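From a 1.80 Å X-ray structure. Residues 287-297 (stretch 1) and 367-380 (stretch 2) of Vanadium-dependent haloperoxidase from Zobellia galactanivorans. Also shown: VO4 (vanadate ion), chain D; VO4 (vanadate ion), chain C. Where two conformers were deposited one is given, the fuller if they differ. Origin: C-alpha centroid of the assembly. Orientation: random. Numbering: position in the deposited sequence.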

# COMPACT_ATOMS: atom_id res chain seq x y z
N THR A 287 -7.95 -1.46 0.95
CA THR A 287 -6.98 -2.44 0.55
C THR A 287 -5.81 -2.58 1.53
O THR A 287 -5.64 -1.73 2.41
N PRO A 288 -4.99 -3.60 1.39
CA PRO A 288 -3.91 -3.76 2.34
C PRO A 288 -2.91 -2.62 2.37
O PRO A 288 -2.39 -2.28 3.47
N GLY A 289 -2.59 -2.03 1.24
CA GLY A 289 -1.71 -0.85 1.22
C GLY A 289 -2.24 0.34 2.01
O GLY A 289 -1.52 1.02 2.76
N ALA A 290 -3.55 0.56 1.85
CA ALA A 290 -4.26 1.61 2.61
C ALA A 290 -4.26 1.34 4.09
O ALA A 290 -4.08 2.26 4.91
N HIS A 291 -4.39 0.05 4.49
CA HIS A 291 -4.38 -0.26 5.89
C HIS A 291 -3.01 0.09 6.50
O HIS A 291 -2.95 0.70 7.60
N TRP A 292 -1.93 -0.23 5.78
CA TRP A 292 -0.59 0.09 6.28
C TRP A 292 -0.29 1.59 6.26
O TRP A 292 0.44 2.04 7.09
N MET A 293 -0.86 2.32 5.33
CA MET A 293 -0.83 3.75 5.36
C MET A 293 -1.50 4.28 6.62
O MET A 293 -1.01 5.21 7.26
N GLY A 294 -2.60 3.65 7.03
CA GLY A 294 -3.24 3.96 8.21
C GLY A 294 -2.41 3.68 9.47
O GLY A 294 -2.39 4.52 10.43
N ILE A 295 -1.68 2.55 9.48
CA ILE A 295 -0.77 2.24 10.59
C ILE A 295 0.40 3.22 10.61
O ILE A 295 0.77 3.65 11.74
N ALA A 296 0.87 3.65 9.44
CA ALA A 296 1.92 4.67 9.43
C ALA A 296 1.46 5.97 10.07
O ALA A 296 2.19 6.61 10.81
N LYS A 297 0.23 6.34 9.79
CA LYS A 297 -0.38 7.52 10.40
C LYS A 297 -0.49 7.42 11.92
O LYS A 297 -0.14 8.36 12.67
N GLY A 367 -0.31 -11.25 -1.43
CA GLY A 367 -0.19 -9.84 -1.36
C GLY A 367 -0.16 -9.26 0.03
O GLY A 367 0.68 -8.40 0.37
N HIS A 368 -1.08 -9.71 0.87
CA HIS A 368 -1.08 -9.29 2.23
C HIS A 368 0.25 -9.54 2.88
O HIS A 368 0.78 -8.72 3.68
N SER A 369 0.80 -10.74 2.64
CA SER A 369 2.06 -11.14 3.23
C SER A 369 3.27 -10.33 2.76
O SER A 369 4.06 -9.83 3.62
N VAL A 370 3.33 -10.10 1.45
CA VAL A 370 4.43 -9.36 0.89
C VAL A 370 4.35 -7.88 1.34
O VAL A 370 5.38 -7.28 1.72
N VAL A 371 3.18 -7.24 1.21
CA VAL A 371 3.02 -5.81 1.46
C VAL A 371 3.20 -5.54 2.92
O VAL A 371 3.90 -4.64 3.29
N SER A 372 2.69 -6.42 3.79
CA SER A 372 2.89 -6.26 5.24
C SER A 372 4.30 -6.46 5.65
O SER A 372 4.80 -5.76 6.53
N GLY A 373 4.98 -7.42 5.02
CA GLY A 373 6.39 -7.64 5.25
C GLY A 373 7.23 -6.40 4.97
O GLY A 373 8.08 -5.97 5.75
N ALA A 374 6.99 -5.83 3.83
CA ALA A 374 7.71 -4.63 3.41
C ALA A 374 7.36 -3.45 4.31
O ALA A 374 8.31 -2.68 4.72
N ALA A 375 6.08 -3.20 4.48
CA ALA A 375 5.67 -2.06 5.27
C ALA A 375 6.23 -2.16 6.71
O ALA A 375 6.61 -1.15 7.32
N SER A 376 6.11 -3.32 7.33
CA SER A 376 6.65 -3.60 8.64
C SER A 376 8.15 -3.26 8.83
O SER A 376 8.62 -2.67 9.86
N VAL A 377 8.92 -3.67 7.86
CA VAL A 377 10.36 -3.37 7.84
C VAL A 377 10.63 -1.88 7.82
O VAL A 377 11.42 -1.35 8.58
N VAL A 378 9.94 -1.17 6.92
CA VAL A 378 10.09 0.28 6.85
C VAL A 378 9.67 0.97 8.12
O VAL A 378 10.45 1.78 8.65
N LEU A 379 8.51 0.61 8.69
CA LEU A 379 8.05 1.30 9.88
C LEU A 379 8.91 0.95 11.09
O LEU A 379 9.11 1.79 11.99
N THR A 380 9.38 -0.29 11.11
CA THR A 380 10.33 -0.67 12.17
C THR A 380 11.61 0.17 12.09
O THR A 380 12.15 0.62 13.09

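Two helices, 288-297 and 367-380, run side by side in nearly the same direction, their axes crossing at -23° and approaching to 9.9 Å. The most prominent fit is a large bump on the first helix, Trp-292, seated in a hollow on the second. Its CA-to-CB bond points toward the partner helix, and with chi1 at -78° (m) and chi2 at 95° the indole lies among Ser-372, Ala-375, Ser-376 and Leu-379, a classic knob in a hole. Three of the four residues around the knob are small: Ala-375 points toward the first helix but ends at its methyl, so its CB can rest 3.7 Å from CD2 of Trp-292 while the two backbones stay close, with CA of Trp-292 6.7 Å from CA of Ala-375. Ser-376 adds a low wall, its backbone N 4.2 Å from CZ3 of Trp-292. Leu-379, chi1 m and chi2 t, closes the hollow farther along the helix, bringing its CD1 to 3.9 Å from CE3 of Trp-292 at the edge of the indole.

The polar corner of the ring is satisfied as well. Trp-292 NE1 donates a hydrogen bond to Ser-372 OG at 2.8 Å, with a somewhat bent N-H...acceptor angle of 130°. Ser-372, in the m rotamer, turns its own proton back to its helix, OG donating to the carbonyl O of His-368 at 2.7 Å. Serine suits this place because a single small hydroxyl can accept from the indole and donate to the backbone one turn earlier, leaving neither the ring nitrogen nor the hydroxyl without a partner in a buried setting.

Toward the C-terminal ends the relief reverses, and Leu-379 becomes the projecting group. Leu-379 CD1 lies 4.0 Å from Ile-295 CG2, and its CD2 makes the nearest approach to Ala-296, 3.9 Å from Ala-296 CB. The short side chain of Ala-296 leaves space for the leucine end, and Ile-295, with chi1 m and chi2 t, adds a modest apolar contact beside it.

At the N-terminal ends Pro-288 is the bump. It points toward the second helix and sets the CG tip of its ring over one face of the His-368 imidazole, CG of Pro-288 being 3.6 Å from the His-368 ring centroid and only 15° off the normal, a CH-pi contact. A proline fits well in the first turn of a helix, where its lack of an amide hydrogen costs little. Just beyond it, Gly-289 offers a low surface to Val-371, whose CG1 comes within 4.4 Å of the Gly-289 CA; the valine is in the t rotamer and points toward the first helix.

His-368 also links this packing to the two bound vanadate ions. Its chi1 is m and chi2 is 69°, and the single N-H of His-368 ND1 is shared between O2 of the chain D ion (3.0 Å) and O1 of the chain C ion (3.1 Å), while NE2 is hydrogen-bonded elsewhere in the structure. The His-368 backbone N makes a weak hydrogen bond to O2 of the chain D ion at 3.4 Å. The proline tip thus sits over one face of the ring while its nitrogens remain engaged, a fitting arrangement in a vanadium-dependent haloperoxidase.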

# COMPACT_ATOMS: atom_id res chain seq x y z
CB THR A 287 -6.42 -2.06 -0.82
OG1 THR A 287 -5.77 -0.82 -0.67
CG2 THR A 287 -7.52 -2.00 -1.88
CB PRO A 288 -3.21 -5.06 1.85
CG PRO A 288 -4.32 -5.83 1.27
CD PRO A 288 -5.15 -4.80 0.53
CB ALA A 290 -5.70 1.80 2.10
CB HIS A 291 -4.69 -1.72 6.04
CG HIS A 291 -4.93 -2.18 7.45
ND1 HIS A 291 -5.69 -3.30 7.72
CD2 HIS A 291 -4.55 -1.69 8.65
CE1 HIS A 291 -5.81 -3.44 9.03
NE2 HIS A 291 -5.04 -2.54 9.62
CB TRP A 292 0.48 -0.76 5.58
CG TRP A 292 0.51 -2.15 6.18
CD1 TRP A 292 -0.16 -3.26 5.71
CD2 TRP A 292 1.16 -2.55 7.38
NE1 TRP A 292 0.07 -4.34 6.55
CE2 TRP A 292 0.85 -3.90 7.60
CE3 TRP A 292 1.94 -1.88 8.31
CZ2 TRP A 292 1.36 -4.61 8.69
CZ3 TRP A 292 2.49 -2.58 9.37
CH2 TRP A 292 2.16 -3.94 9.56
CB MET A 293 -1.39 4.42 4.09
CG MET A 293 -0.57 4.16 2.89
SD MET A 293 1.10 4.90 2.90
CE MET A 293 0.64 6.57 3.00
CB ILE A 295 -0.26 0.78 10.48
CG1 ILE A 295 -1.49 -0.13 10.63
CG2 ILE A 295 0.86 0.46 11.45
CD1 ILE A 295 -1.23 -1.57 10.40
CB ALA A 296 2.37 4.91 8.05
CB LYS A 297 -1.76 7.74 9.76
CG LYS A 297 -2.54 8.87 10.48
CD LYS A 297 -3.96 9.21 9.91
CE LYS A 297 -4.92 8.02 9.77
NZ LYS A 297 -6.28 8.40 9.21
CB HIS A 368 -2.15 -10.01 3.05
CG HIS A 368 -3.52 -9.52 2.84
ND1 HIS A 368 -4.21 -9.71 1.66
CD2 HIS A 368 -4.40 -8.92 3.70
CE1 HIS A 368 -5.41 -9.15 1.78
NE2 HIS A 368 -5.56 -8.73 3.02
CB SER A 369 2.37 -12.63 3.06
OG SER A 369 1.28 -13.34 3.63
CB VAL A 370 4.53 -9.52 -0.65
CG1 VAL A 370 5.67 -8.65 -1.17
CG2 VAL A 370 4.77 -10.97 -1.16
CB VAL A 371 1.70 -5.25 0.91
CG1 VAL A 371 1.55 -3.76 1.14
CG2 VAL A 371 1.62 -5.57 -0.59
CB SER A 372 2.04 -7.30 6.00
OG SER A 372 0.71 -6.97 5.70
CB ALA A 374 7.42 -4.32 1.97
CB ALA A 375 4.18 -1.93 5.25
CB SER A 376 6.52 -5.08 8.90
OG SER A 376 6.77 -5.32 10.27
CB VAL A 377 11.08 -4.09 6.69
CG1 VAL A 377 12.45 -3.52 6.46
CG2 VAL A 377 11.18 -5.58 7.02
CB VAL A 378 9.30 0.89 5.63
CG1 VAL A 378 9.41 2.42 5.66
CG2 VAL A 378 9.89 0.34 4.37
CB LEU A 379 6.55 0.98 10.16
CG LEU A 379 5.65 1.57 9.05
CD1 LEU A 379 4.20 1.14 9.32
CD2 LEU A 379 5.68 3.06 8.86
CB THR A 380 10.61 -2.13 12.14
OG1 THR A 380 9.35 -2.82 12.26
CG2 THR A 380 11.61 -2.54 13.28
O2 VO4 D . -3.21 -12.31 0.59
O1 VO4 C . -4.30 -10.40 -1.38